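Local coordinates for protein serine protease inhibitor 2 (Anopheles gambiae, PDB 3PZF) that inhibits clip-domain serine proteases that activate phenoloxidases, trapping CLIPB9 in a covalent complex, and so restrains the melanization immune response of the mosquito, at residues E32-K35 with N40-L43; W189-P194 with G220-D225; S96-N101 with D105-T110; I55-D60 with H85-Y90; V139-P144 with E173-T178. All coordinates share one frame; numbering follows the deposited sequence.

How the contacts relate
All five contacts lie in one serpin domain, and their chemistry differs with their place in the fold. Contact 1 is buried and wholly apolar, setting helix 24-35 against strand 41-43. Contacts 3 and 5, also buried, join the neighbouring strands 105-115 and 177-188 to the chain around them, and each combines packing with polar groups: waters in contact 3, a tyrosine hydroxyl in contact 5. Contact 4 shares helix 83-98 with contact 3 but is only partly buried, and rests on a salt bridge. Contact 2, a pair of aromatic rings near the surface, lies on the opposite side of the molecule from contacts 4 and 5, its centre about 47 Å from that of contact 5.

Contact 1 of 5, residues E32-K35 with N40-L43; sequences EIFK and NVVL
The ring of Phe34 is the flat group of this contact, and both of its partners, Val41 and Leu43, reach its CE1 corner obliquely. Phe34 CE1 is 3.6 Å from Val41 CG1 and 3.9 Å from Leu43 CD2, so the ring corner rests against two neighbouring methyls of the strand. Val41 CG1 gets there because it stands anti to the backbone N (chi1 173°), which sends this branch out to the helix. The same methyl has a second neighbour, Ile33 CG2, at 3.9 Å, the two side chains crossing at about a right angle. Farther along, Ile33 CG1 and Leu43 CD1 approach more loosely, at 4.4 Å. Val41 and Leu43 are two apart on strand 41-43 and both direct their CB atoms to the helix, whereas Val42 between them points away, toward Phe290 and Ala337. A beta-branched valine suits the extended backbone, and the longer leucine bridges the gap where the helix lies farther off. Helix 24-35 thereby packs on one side of strand 41-43, whose backbone is paired with strand 386-392, an arrangement that belongs to sheet B at the centre of the serpin fold. Polar links run nearby: Phe34 O accepts a bond from Lys391 NZ, and Asn40 OD1 from the backbone N of Glu393 and of Asn394. Across the contact itself everything is aliphatic or aromatic carbon in a buried place, so its cohesion comes from dispersion and the exclusion of water.

Contact 2 of 5, residues W189-P194 with G220-D225; sequences WTYPFP and GQFYYD
Tyr191 and Phe222 form a small, partly buried aromatic contact between the loop that follows strand 177-188 and the long strand 211-227. Their planes are steeply inclined, at 84°, with centroids 5.9 Å apart, yet the offset is such that the pair is neither a stack nor edge-to-face. Touching is confined to one corner of Phe222: CE1 lies 3.8 Å from Tyr191 CD2 and 4.0 Å from Tyr191 CB, so it sits at the root of the tyrosine ring. The first torsion of Phe222 (chi1 -54°, CG anti to the carbonyl carbon) brings its ring nearer the loop, where the two side chains pass with their tips heading opposite ways. Tyr191 suits the surface, where the ring can contribute carbon contacts without its hydroxyl having to be buried. Thr190 CG2, from the residue just before, lies above one face of that ring, displaced toward its rim. The loop leaves the part of the serpin fold called the breach, at the end of sheet A where the reactive-centre loop inserts; Trp189 is hydrogen-bonded through its backbone to Leu344 of the hinge region needed for peptidase binding, and its ring stacks on Tyr239. Phe222 faces inward instead, and its ring also rests on Leu235 and Leu237 of strand 232-238 and on Val283, as an apolar residue should. Gly220, with no side chain, allows the phenyl ring to fold back along the strand, its CA only 3.4 Å from Phe222 CE2. Beyond the ring pair, Tyr191 CE2 comes within 4.4 Å of Gln221 O, a loose approach.

Contact 3 of 5, residues S96-N101 with D105-T110; sequences SAQQDN and DLNIAT
Gln98 O, facing Leu106 near the end of helix 83-98, is reached by two waters, water 1 at 2.8 Å and water 2 at 3.1 Å. Water 2 goes on to the backbone of Leu106, accepting from Leu106 N at 3.2 Å; a further link from water 1 to Leu106 O is doubtful, being too short in the model. A carbonyl near the end of a helix has lost its partner in the next turn, and here solvent probably takes that place, with water 2 bridging the two backbones. Directly between the segments, Gln98 CA makes a CA-H...O contact with Leu106 O, 3.5 Å long and with 131° at the hydrogen. Leu106 packs closely: its CB sits 3.7 Å from Ala97 O, and its CD2 meets Gln98 CG at 4.1 Å. The glutamine is straight beyond CG (chi2 -179°), and its chain reaches along the strand as far as Asn107 and Ile108. A long, flexible polar residue fits such a border between core and solvent. Small Ala97 and branched Leu106 face the interior instead, both packing on Leu387, while Asn107 turns its ND2 to His158 O. The loop is braced from within by Asn101: its ND2 donates to Gln99 O over 2.7 Å, with that oxygen in the amide plane, and its OD1 accepts from the backbone N of Asp103 and of Tyr104. The whole is a tight helix-to-strand connection, the one by which the serpin chain leaves helix 83-98 and enters sheet A, with strand 105-115 running beside strands 134-139 and 177-188.

Contact 4 of 5, residues I55-D60 with H85-Y90; sequences IYEASD and HTRSYY
Arg87 grips Glu57 side-on through two nitrogens, one to each carboxylate oxygen. NE donates to Glu57 OE2 over 2.8 Å and NH2 to Glu57 OE1 over 2.9 Å, both nearly straight, the latter at 168°. This bidentate salt bridge ties helix 45-58 to helix 83-98 in the helical part of the serpin fold. Each oxygen uses its syn lone pair, and the carboxylate and guanidinium planes are only 8° apart. The two bonds together fix the rotation of both groups, which a single bond would not. Arginine suits the gap because its chain is extended from CG to NE, long enough to cross between backbones whose closest CA atoms, those of Glu57 and Arg87, are 9.5 Å apart. Glutamate bends to meet it, turning sharply at chi2 (-93°). Glu57 OE2 has another donor in Tyr132 OH of helix 122-132, so its charge is shared by two helices, and Arg87 itself also touches Ile127, His131 and Tyr132. Glu57 sits close to the C-terminal end of its helix, where the helix dipole would probably disfavour a carboxylate; the nearby guanidinium should offset that and help keep the buried acid ionised. Outward from the salt bridge the helices also pack through Thr86, which rests on Thr53, and through Tyr90, which touches Phe46, Ile50 and Thr53 and has its hydroxyl bonded to Val77 O. Two residues of the same helix flank the Tyr90 ring: Thr86 CG2 lies in plane at its edge, and Tyr89 CD2 stands 3.8 Å above the centre of one face of the Tyr90 ring.

Contact 5 of 5, residues V139-P144 with E173-T178; sequences VSYSNP and EGAVIT
Tyr141 stands in a type I beta turn from Ser140 to Asn143, its CA 6.8 Å from that of Ala175, where segment 173-178 leads into strand 177-188. From the turn its ring is laid against that segment, CG anti to the carbonyl carbon (chi1 -74°). Ala175 covers one face: its CB makes a CH-pi contact 4.1 Å from the centroid and 27° off the normal, and its O lies over the same face, 3.4 Å from Tyr141 CG. A small alanine suits so close a ring. At the far end Thr178 OG1 donates to Tyr141 OH over 2.9 Å, and the phenol in turn bonds to Phe113 O, so a buried hydroxyl is satisfied on both counts. Asn143, as N-cap, uses its OD1 to hold the N of Gln146 at the start of helix 144-158, which also sends Thr147 against Tyr141. The contact thus lies at one end of serpin sheet A: strand 105-115, bonded to Tyr141 through Asp115 and Phe113, runs between strands 134-139 and 177-188.

Contact 1 of 5, residues E32-K35 with N40-L43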
# COMPACT_ATOMS: atom_id res chain seq x y z
N GLU A 32 11.07 6.28 1.32
CA GLU A 32 12.24 5.44 1.04
C GLU A 32 12.08 4.69 -0.27
O GLU A 32 13.01 4.59 -1.06
CB GLU A 32 12.45 4.44 2.19
CG GLU A 32 13.56 3.41 1.96
CD GLU A 32 14.95 4.03 1.87
OE1 GLU A 32 15.17 5.09 2.48
OE2 GLU A 32 15.82 3.45 1.19
N ILE A 33 10.91 4.12 -0.50
CA ILE A 33 10.67 3.39 -1.74
C ILE A 33 10.71 4.36 -2.91
O ILE A 33 11.40 4.12 -3.89
CB ILE A 33 9.31 2.65 -1.72
CG1 ILE A 33 9.21 1.68 -0.51
CG2 ILE A 33 9.15 1.86 -2.97
CD1 ILE A 33 10.33 0.71 -0.43
N PHE A 34 9.98 5.47 -2.83
CA PHE A 34 9.86 6.38 -3.97
C PHE A 34 11.23 6.94 -4.40
O PHE A 34 11.52 7.06 -5.60
CB PHE A 34 8.93 7.56 -3.65
CG PHE A 34 7.45 7.21 -3.60
CD1 PHE A 34 7.00 5.90 -3.71
CD2 PHE A 34 6.52 8.23 -3.44
CE1 PHE A 34 5.62 5.61 -3.63
CE2 PHE A 34 5.15 7.95 -3.36
CZ PHE A 34 4.70 6.65 -3.46
N LYS A 35 12.06 7.29 -3.42
CA LYS A 35 13.37 7.89 -3.69
C LYS A 35 14.31 6.93 -4.41
O LYS A 35 15.30 7.35 -5.01
CB LYS A 35 14.04 8.33 -2.38
CG LYS A 35 13.51 9.65 -1.81
N ASN A 40 6.83 4.25 -12.10
CA ASN A 40 5.61 4.22 -11.29
C ASN A 40 5.84 3.31 -10.11
O ASN A 40 6.57 2.33 -10.21
CB ASN A 40 4.41 3.71 -12.10
CG ASN A 40 4.14 4.53 -13.32
OD1 ASN A 40 4.51 5.70 -13.38
ND2 ASN A 40 3.45 3.95 -14.29
N VAL A 41 5.22 3.62 -8.97
CA VAL A 41 5.34 2.78 -7.78
C VAL A 41 3.95 2.66 -7.20
O VAL A 41 3.20 3.63 -7.21
CB VAL A 41 6.26 3.42 -6.72
CG1 VAL A 41 6.23 2.58 -5.40
CG2 VAL A 41 7.70 3.53 -7.21
N VAL A 42 3.60 1.48 -6.66
CA VAL A 42 2.40 1.39 -5.80
C VAL A 42 2.70 0.34 -4.72
O VAL A 42 3.31 -0.71 -5.00
CB VAL A 42 1.13 1.05 -6.63
CG1 VAL A 42 1.25 -0.33 -7.27
CG2 VAL A 42 -0.13 1.13 -5.78
N LEU A 43 2.36 0.66 -3.49
CA LEU A 43 2.53 -0.31 -2.41
C LEU A 43 1.42 -0.13 -1.37
O LEU A 43 0.57 0.77 -1.48
CB LEU A 43 3.92 -0.14 -1.77
CG LEU A 43 4.08 1.17 -0.99
CD1 LEU A 43 4.94 0.92 0.28
CD2 LEU A 43 4.67 2.29 -1.83

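Contact 2 of 5, residues W189-P194 with G220-D225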
# COMPACT_ATOMS: atom_id res chain seq x y z
N TRP A 189 -15.84 4.98 -8.68
CA TRP A 189 -15.90 6.37 -8.26
C TRP A 189 -17.34 6.74 -7.91
O TRP A 189 -18.27 6.37 -8.62
CB TRP A 189 -15.50 7.30 -9.42
CG TRP A 189 -14.11 7.16 -9.94
CD1 TRP A 189 -13.75 6.98 -11.26
CD2 TRP A 189 -12.89 7.25 -9.20
NE1 TRP A 189 -12.38 6.92 -11.37
CE2 TRP A 189 -11.82 7.09 -10.12
CE3 TRP A 189 -12.58 7.43 -7.85
CZ2 TRP A 189 -10.48 7.10 -9.74
CZ3 TRP A 189 -11.24 7.44 -7.46
CH2 TRP A 189 -10.21 7.28 -8.40
N THR A 190 -17.53 7.53 -6.85
CA THR A 190 -18.82 8.13 -6.60
C THR A 190 -19.18 9.04 -7.80
O THR A 190 -20.34 9.14 -8.22
CB THR A 190 -18.77 8.96 -5.32
OG1 THR A 190 -18.34 8.11 -4.24
CG2 THR A 190 -20.15 9.56 -5.01
N TYR A 191 -18.17 9.68 -8.38
CA TYR A 191 -18.40 10.62 -9.49
C TYR A 191 -17.56 10.15 -10.70
O TYR A 191 -16.41 10.50 -10.84
CB TYR A 191 -18.00 12.03 -9.08
CG TYR A 191 -18.80 12.52 -7.88
CD1 TYR A 191 -20.16 12.79 -8.01
CD2 TYR A 191 -18.21 12.64 -6.63
CE1 TYR A 191 -20.91 13.21 -6.93
CE2 TYR A 191 -18.97 13.06 -5.53
CZ TYR A 191 -20.30 13.34 -5.70
OH TYR A 191 -21.05 13.74 -4.62
N PRO A 192 -18.16 9.32 -11.55
CA PRO A 192 -17.33 8.76 -12.64
C PRO A 192 -17.06 9.83 -13.70
O PRO A 192 -17.87 10.76 -13.85
CB PRO A 192 -18.21 7.66 -13.23
CG PRO A 192 -19.62 8.03 -12.83
CD PRO A 192 -19.50 8.71 -11.48
N PHE A 193 -15.95 9.70 -14.42
CA PHE A 193 -15.67 10.58 -15.57
C PHE A 193 -16.47 10.21 -16.80
O PHE A 193 -16.72 9.03 -17.07
CB PHE A 193 -14.19 10.47 -15.94
CG PHE A 193 -13.27 10.98 -14.86
CD1 PHE A 193 -12.71 12.25 -14.96
CD2 PHE A 193 -12.99 10.22 -13.74
CE1 PHE A 193 -11.85 12.73 -14.00
CE2 PHE A 193 -12.12 10.69 -12.76
CZ PHE A 193 -11.57 11.97 -12.88
N PRO A 194 -16.85 11.22 -17.60
CA PRO A 194 -17.41 10.91 -18.92
C PRO A 194 -16.38 10.09 -19.71
O PRO A 194 -15.18 10.32 -19.56
CB PRO A 194 -17.59 12.28 -19.57
CG PRO A 194 -17.56 13.26 -18.46
CD PRO A 194 -16.72 12.68 -17.38
N GLY A 220 -16.58 18.67 -11.37
CA GLY A 220 -17.35 18.21 -10.23
C GLY A 220 -17.08 18.99 -8.97
O GLY A 220 -16.29 19.93 -8.96
N GLN A 221 -17.77 18.60 -7.91
CA GLN A 221 -17.56 19.18 -6.59
C GLN A 221 -16.69 18.21 -5.81
O GLN A 221 -17.11 17.09 -5.52
CB GLN A 221 -18.91 19.33 -5.88
CG GLN A 221 -19.92 20.17 -6.67
CD GLN A 221 -19.71 21.68 -6.53
OE1 GLN A 221 -20.54 22.48 -7.00
NE2 GLN A 221 -18.62 22.08 -5.88
N PHE A 222 -15.47 18.63 -5.48
CA PHE A 222 -14.53 17.75 -4.78
C PHE A 222 -13.76 18.52 -3.70
O PHE A 222 -13.47 19.69 -3.86
CB PHE A 222 -13.49 17.18 -5.74
CG PHE A 222 -14.08 16.47 -6.94
CD1 PHE A 222 -14.58 15.16 -6.81
CD2 PHE A 222 -14.10 17.08 -8.19
CE1 PHE A 222 -15.12 14.49 -7.91
CE2 PHE A 222 -14.65 16.43 -9.28
CZ PHE A 222 -15.15 15.13 -9.15
N TYR A 223 -13.39 17.84 -2.64
CA TYR A 223 -12.43 18.41 -1.70
C TYR A 223 -11.12 18.65 -2.42
O TYR A 223 -10.58 17.76 -3.12
CB TYR A 223 -12.23 17.52 -0.48
CG TYR A 223 -13.38 17.58 0.49
CD1 TYR A 223 -13.32 18.42 1.59
CD2 TYR A 223 -14.52 16.81 0.31
CE1 TYR A 223 -14.36 18.50 2.49
CE2 TYR A 223 -15.58 16.87 1.21
CZ TYR A 223 -15.49 17.73 2.29
OH TYR A 223 -16.52 17.80 3.20
N TYR A 224 -10.58 19.85 -2.22
CA TYR A 224 -9.48 20.35 -3.02
C TYR A 224 -8.76 21.45 -2.25
O TYR A 224 -9.38 22.20 -1.47
CB TYR A 224 -10.03 20.90 -4.34
CG TYR A 224 -9.03 21.75 -5.07
CD1 TYR A 224 -8.06 21.19 -5.88
CD2 TYR A 224 -9.04 23.14 -4.91
CE1 TYR A 224 -7.13 21.97 -6.52
CE2 TYR A 224 -8.11 23.93 -5.54
CZ TYR A 224 -7.17 23.34 -6.35
OH TYR A 224 -6.25 24.14 -6.97
N ASP A 225 -7.46 21.57 -2.45
CA ASP A 225 -6.76 22.79 -2.04
C ASP A 225 -5.48 22.91 -2.84
O ASP A 225 -4.92 21.90 -3.26
CB ASP A 225 -6.45 22.78 -0.52
CG ASP A 225 -5.95 24.15 -0.02
OD1 ASP A 225 -6.47 25.19 -0.47
OD2 ASP A 225 -4.98 24.19 0.77

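Contact 3 of 5, residues S96-N101 with D105-T110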
# COMPACT_ATOMS: atom_id res chain seq x y z
N SER A 96 -12.26 -3.21 8.75
CA SER A 96 -12.93 -2.02 8.23
C SER A 96 -12.59 -1.90 6.74
O SER A 96 -13.43 -1.55 5.92
CB SER A 96 -12.44 -0.75 8.94
OG SER A 96 -12.98 0.43 8.33
N ALA A 97 -11.34 -2.19 6.40
CA ALA A 97 -10.89 -2.03 5.01
C ALA A 97 -11.45 -3.10 4.10
O ALA A 97 -11.88 -2.82 2.98
CB ALA A 97 -9.37 -2.06 4.92
N GLN A 98 -11.44 -4.34 4.58
CA GLN A 98 -11.75 -5.49 3.74
C GLN A 98 -13.20 -5.89 3.88
O GLN A 98 -13.61 -6.90 3.31
CB GLN A 98 -10.93 -6.71 4.13
CG GLN A 98 -9.46 -6.61 3.91
CD GLN A 98 -8.80 -7.90 4.32
OE1 GLN A 98 -8.47 -8.73 3.49
NE2 GLN A 98 -8.63 -8.10 5.62
N GLN A 99 -13.95 -5.11 4.64
CA GLN A 99 -15.32 -5.50 4.97
C GLN A 99 -16.00 -5.97 3.70
O GLN A 99 -15.94 -5.30 2.68
CB GLN A 99 -16.09 -4.31 5.57
N ASP A 100 -16.61 -7.15 3.75
CA ASP A 100 -17.38 -7.62 2.60
C ASP A 100 -18.57 -6.70 2.41
O ASP A 100 -19.31 -6.41 3.36
CB ASP A 100 -17.83 -9.08 2.78
CG ASP A 100 -16.66 -10.06 2.72
OD1 ASP A 100 -15.61 -9.70 2.13
OD2 ASP A 100 -16.79 -11.18 3.25
N ASN A 101 -18.73 -6.21 1.19
CA ASN A 101 -19.81 -5.29 0.87
C ASN A 101 -20.05 -5.20 -0.64
O ASN A 101 -19.22 -5.63 -1.44
CB ASN A 101 -19.49 -3.91 1.39
CG ASN A 101 -18.38 -3.25 0.61
OD1 ASN A 101 -18.64 -2.43 -0.27
ND2 ASN A 101 -17.14 -3.61 0.93
N ASP A 105 -14.53 -4.17 -3.47
CA ASP A 105 -13.91 -5.42 -3.11
C ASP A 105 -12.47 -5.09 -2.80
O ASP A 105 -11.72 -4.69 -3.68
CB ASP A 105 -14.00 -6.37 -4.29
CG ASP A 105 -13.77 -7.80 -3.90
OD1 ASP A 105 -13.38 -8.05 -2.74
OD2 ASP A 105 -13.98 -8.67 -4.77
N LEU A 106 -12.08 -5.24 -1.54
CA LEU A 106 -10.70 -5.02 -1.18
C LEU A 106 -10.19 -6.23 -0.42
O LEU A 106 -10.83 -6.67 0.54
CB LEU A 106 -10.56 -3.76 -0.36
CG LEU A 106 -9.09 -3.31 -0.21
CD1 LEU A 106 -9.00 -1.81 -0.04
CD2 LEU A 106 -8.42 -4.03 0.96
N ASN A 107 -9.06 -6.80 -0.84
CA ASN A 107 -8.51 -7.96 -0.12
C ASN A 107 -7.03 -7.77 0.17
O ASN A 107 -6.26 -7.45 -0.74
CB ASN A 107 -8.76 -9.26 -0.88
CG ASN A 107 -8.42 -10.50 -0.05
OD1 ASN A 107 -8.78 -10.57 1.13
ND2 ASN A 107 -7.74 -11.46 -0.65
N ILE A 108 -6.66 -7.94 1.44
CA ILE A 108 -5.26 -7.98 1.83
C ILE A 108 -4.91 -9.43 2.19
O ILE A 108 -5.59 -10.05 3.02
CB ILE A 108 -5.03 -7.06 3.04
CG1 ILE A 108 -5.27 -5.60 2.65
CG2 ILE A 108 -3.62 -7.23 3.61
CD1 ILE A 108 -5.44 -4.71 3.93
N ALA A 109 -3.90 -9.98 1.54
CA ALA A 109 -3.57 -11.39 1.75
C ALA A 109 -2.11 -11.53 2.16
O ALA A 109 -1.23 -10.91 1.55
CB ALA A 109 -3.86 -12.21 0.51
N THR A 110 -1.87 -12.35 3.17
CA THR A 110 -0.54 -12.46 3.74
C THR A 110 -0.29 -13.92 4.10
O THR A 110 -1.15 -14.56 4.72
CB THR A 110 -0.41 -11.59 5.04
OG1 THR A 110 -0.73 -10.23 4.77
CG2 THR A 110 1.01 -11.67 5.64
O HOH W 1 -12.45 -8.42 1.20
O HOH W 2 -14.21 -6.76 0.23

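Contact 4 of 5, residues I55-D60 with H85-Y90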
# COMPACT_ATOMS: atom_id res chain seq x y z
N ILE A 55 5.68 -10.38 12.53
CA ILE A 55 7.03 -10.73 12.90
C ILE A 55 7.26 -10.42 14.37
O ILE A 55 7.90 -11.22 15.08
CB ILE A 55 8.06 -10.02 12.01
CG1 ILE A 55 7.99 -10.60 10.59
CG2 ILE A 55 9.46 -10.17 12.60
CD1 ILE A 55 8.81 -9.82 9.53
N TYR A 56 6.73 -9.29 14.83
CA TYR A 56 6.73 -8.96 16.26
C TYR A 56 6.07 -10.05 17.10
O TYR A 56 6.64 -10.49 18.10
CB TYR A 56 6.04 -7.60 16.47
CG TYR A 56 6.12 -7.08 17.89
CD1 TYR A 56 7.29 -6.52 18.38
CD2 TYR A 56 5.01 -7.11 18.72
CE1 TYR A 56 7.34 -6.01 19.67
CE2 TYR A 56 5.06 -6.61 20.01
CZ TYR A 56 6.23 -6.06 20.48
OH TYR A 56 6.30 -5.56 21.76
N GLU A 57 4.90 -10.52 16.68
CA GLU A 57 4.18 -11.58 17.39
C GLU A 57 4.99 -12.89 17.43
O GLU A 57 4.91 -13.65 18.41
CB GLU A 57 2.84 -11.85 16.67
CG GLU A 57 1.79 -10.73 16.90
CD GLU A 57 0.86 -11.00 18.08
OE1 GLU A 57 1.19 -11.86 18.97
OE2 GLU A 57 -0.21 -10.34 18.13
N ALA A 58 5.80 -13.12 16.40
CA ALA A 58 6.58 -14.37 16.31
C ALA A 58 7.84 -14.31 17.15
O ALA A 58 8.44 -15.33 17.46
CB ALA A 58 6.98 -14.63 14.87
N SER A 59 8.25 -13.10 17.51
CA SER A 59 9.48 -12.91 18.26
C SER A 59 9.30 -13.05 19.77
O SER A 59 8.31 -12.61 20.35
CB SER A 59 10.07 -11.54 17.98
OG SER A 59 11.03 -11.24 18.98
N ASP A 60 10.31 -13.65 20.39
CA ASP A 60 10.33 -13.85 21.83
C ASP A 60 10.21 -12.52 22.55
O ASP A 60 9.53 -12.39 23.58
CB ASP A 60 11.65 -14.50 22.22
CG ASP A 60 11.57 -15.23 23.53
OD1 ASP A 60 10.44 -15.66 23.89
OD2 ASP A 60 12.61 -15.37 24.20
N HIS A 85 -4.02 -4.80 22.78
CA HIS A 85 -4.40 -3.59 22.05
C HIS A 85 -3.93 -3.70 20.62
O HIS A 85 -4.58 -3.20 19.70
CB HIS A 85 -3.74 -2.35 22.64
CG HIS A 85 -4.24 -1.06 22.06
ND1 HIS A 85 -5.37 -0.99 21.26
CD2 HIS A 85 -3.78 0.21 22.17
CE1 HIS A 85 -5.57 0.26 20.90
NE2 HIS A 85 -4.63 1.01 21.44
N THR A 86 -2.77 -4.31 20.43
CA THR A 86 -2.17 -4.37 19.10
C THR A 86 -3.04 -5.24 18.20
O THR A 86 -3.36 -4.85 17.07
CB THR A 86 -0.72 -4.91 19.16
OG1 THR A 86 0.09 -3.98 19.89
CG2 THR A 86 -0.11 -5.09 17.77
N ARG A 87 -3.43 -6.40 18.71
CA ARG A 87 -4.31 -7.29 17.98
C ARG A 87 -5.64 -6.63 17.64
O ARG A 87 -6.05 -6.67 16.50
CB ARG A 87 -4.53 -8.57 18.77
CG ARG A 87 -3.32 -9.49 18.76
CD ARG A 87 -3.42 -10.58 19.87
NE ARG A 87 -2.17 -11.34 19.93
CZ ARG A 87 -1.92 -12.30 20.82
NH1 ARG A 87 -2.83 -12.63 21.72
NH2 ARG A 87 -0.75 -12.94 20.80
N SER A 88 -6.32 -6.04 18.62
CA SER A 88 -7.64 -5.48 18.35
C SER A 88 -7.55 -4.30 17.40
O SER A 88 -8.42 -4.11 16.57
CB SER A 88 -8.39 -5.09 19.63
OG SER A 88 -7.62 -4.21 20.43
N TYR A 89 -6.47 -3.53 17.49
CA TYR A 89 -6.25 -2.40 16.59
C TYR A 89 -6.11 -2.85 15.16
O TYR A 89 -6.85 -2.38 14.29
CB TYR A 89 -4.96 -1.65 16.98
CG TYR A 89 -4.66 -0.45 16.12
CD1 TYR A 89 -5.40 0.72 16.27
CD2 TYR A 89 -3.63 -0.47 15.20
CE1 TYR A 89 -5.13 1.83 15.51
CE2 TYR A 89 -3.36 0.66 14.41
CZ TYR A 89 -4.12 1.80 14.58
OH TYR A 89 -3.89 2.93 13.83
N TYR A 90 -5.13 -3.70 14.89
CA TYR A 90 -4.90 -4.14 13.51
C TYR A 90 -6.08 -4.95 13.00
O TYR A 90 -6.44 -4.86 11.83
CB TYR A 90 -3.57 -4.88 13.35
CG TYR A 90 -2.43 -3.91 13.36
CD1 TYR A 90 -2.27 -3.00 12.31
CD2 TYR A 90 -1.55 -3.83 14.43
CE1 TYR A 90 -1.26 -2.09 12.31
CE2 TYR A 90 -0.51 -2.92 14.43
CZ TYR A 90 -0.38 -2.04 13.36
OH TYR A 90 0.62 -1.11 13.30

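Contact 5 of 5, residues V139-P144 with E173-T178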
# COMPACT_ATOMS: atom_id res chain seq x y z
N VAL A 139 6.09 -25.53 2.53
CA VAL A 139 6.59 -25.80 1.20
C VAL A 139 7.96 -26.42 1.34
O VAL A 139 8.50 -26.50 2.44
CB VAL A 139 6.74 -24.50 0.39
CG1 VAL A 139 5.38 -23.81 0.24
CG2 VAL A 139 7.74 -23.57 1.05
N SER A 140 8.52 -26.87 0.22
CA SER A 140 9.85 -27.44 0.22
C SER A 140 10.77 -26.61 -0.65
O SER A 140 10.69 -26.67 -1.88
CB SER A 140 9.82 -28.87 -0.31
OG SER A 140 11.13 -29.40 -0.34
N TYR A 141 11.65 -25.84 -0.03
CA TYR A 141 12.53 -24.95 -0.79
C TYR A 141 13.61 -25.75 -1.56
O TYR A 141 14.28 -25.21 -2.45
CB TYR A 141 13.16 -23.89 0.12
CG TYR A 141 12.17 -22.81 0.54
CD1 TYR A 141 11.88 -21.75 -0.32
CD2 TYR A 141 11.51 -22.86 1.77
CE1 TYR A 141 10.97 -20.77 0.04
CE2 TYR A 141 10.58 -21.87 2.13
CZ TYR A 141 10.32 -20.83 1.25
OH TYR A 141 9.42 -19.80 1.55
N SER A 142 13.75 -27.03 -1.23
CA SER A 142 14.66 -27.90 -1.96
C SER A 142 14.17 -28.09 -3.40
O SER A 142 14.86 -28.65 -4.24
CB SER A 142 14.83 -29.25 -1.23
OG SER A 142 13.66 -30.06 -1.34
N ASN A 143 12.95 -27.62 -3.66
CA ASN A 143 12.36 -27.65 -4.97
C ASN A 143 11.82 -26.25 -5.24
O ASN A 143 10.62 -26.02 -5.12
CB ASN A 143 11.21 -28.66 -5.02
CG ASN A 143 10.65 -28.85 -6.43
OD1 ASN A 143 10.92 -28.06 -7.35
ND2 ASN A 143 9.86 -29.91 -6.60
N PRO A 144 12.72 -25.31 -5.58
CA PRO A 144 12.34 -23.91 -5.79
C PRO A 144 11.28 -23.77 -6.88
O PRO A 144 10.44 -22.90 -6.82
CB PRO A 144 13.65 -23.25 -6.24
CG PRO A 144 14.74 -24.22 -5.89
CD PRO A 144 14.12 -25.57 -5.94
N GLU A 173 16.25 -18.65 -3.61
CA GLU A 173 17.54 -19.27 -3.33
C GLU A 173 17.97 -18.99 -1.89
O GLU A 173 18.09 -17.83 -1.47
CB GLU A 173 18.62 -18.76 -4.30
CG GLU A 173 19.90 -19.59 -4.28
N GLY A 174 18.16 -20.06 -1.12
CA GLY A 174 18.64 -19.96 0.25
C GLY A 174 17.56 -19.68 1.28
O GLY A 174 17.85 -19.51 2.47
N ALA A 175 16.31 -19.66 0.84
CA ALA A 175 15.20 -19.28 1.73
C ALA A 175 14.77 -20.43 2.62
O ALA A 175 14.86 -21.61 2.25
CB ALA A 175 14.02 -18.78 0.91
N VAL A 176 14.27 -20.06 3.79
CA VAL A 176 13.77 -20.97 4.78
C VAL A 176 12.34 -20.54 5.16
O VAL A 176 11.46 -21.37 5.36
CB VAL A 176 14.68 -20.96 6.02
CG1 VAL A 176 14.02 -21.62 7.18
CG2 VAL A 176 16.00 -21.64 5.70
N ILE A 177 12.13 -19.23 5.25
CA ILE A 177 10.80 -18.66 5.47
C ILE A 177 10.67 -17.42 4.58
O ILE A 177 11.52 -16.54 4.64
CB ILE A 177 10.57 -18.26 6.96
CG1 ILE A 177 10.53 -19.50 7.85
CG2 ILE A 177 9.28 -17.45 7.09
CD1 ILE A 177 10.45 -19.19 9.30
N THR A 178 9.64 -17.38 3.74
CA THR A 178 9.39 -16.22 2.90
C THR A 178 8.03 -15.68 3.30
O THR A 178 7.08 -16.44 3.46
CB THR A 178 9.38 -16.58 1.41
OG1 THR A 178 10.64 -17.18 1.05
CG2 THR A 178 9.21 -15.32 0.55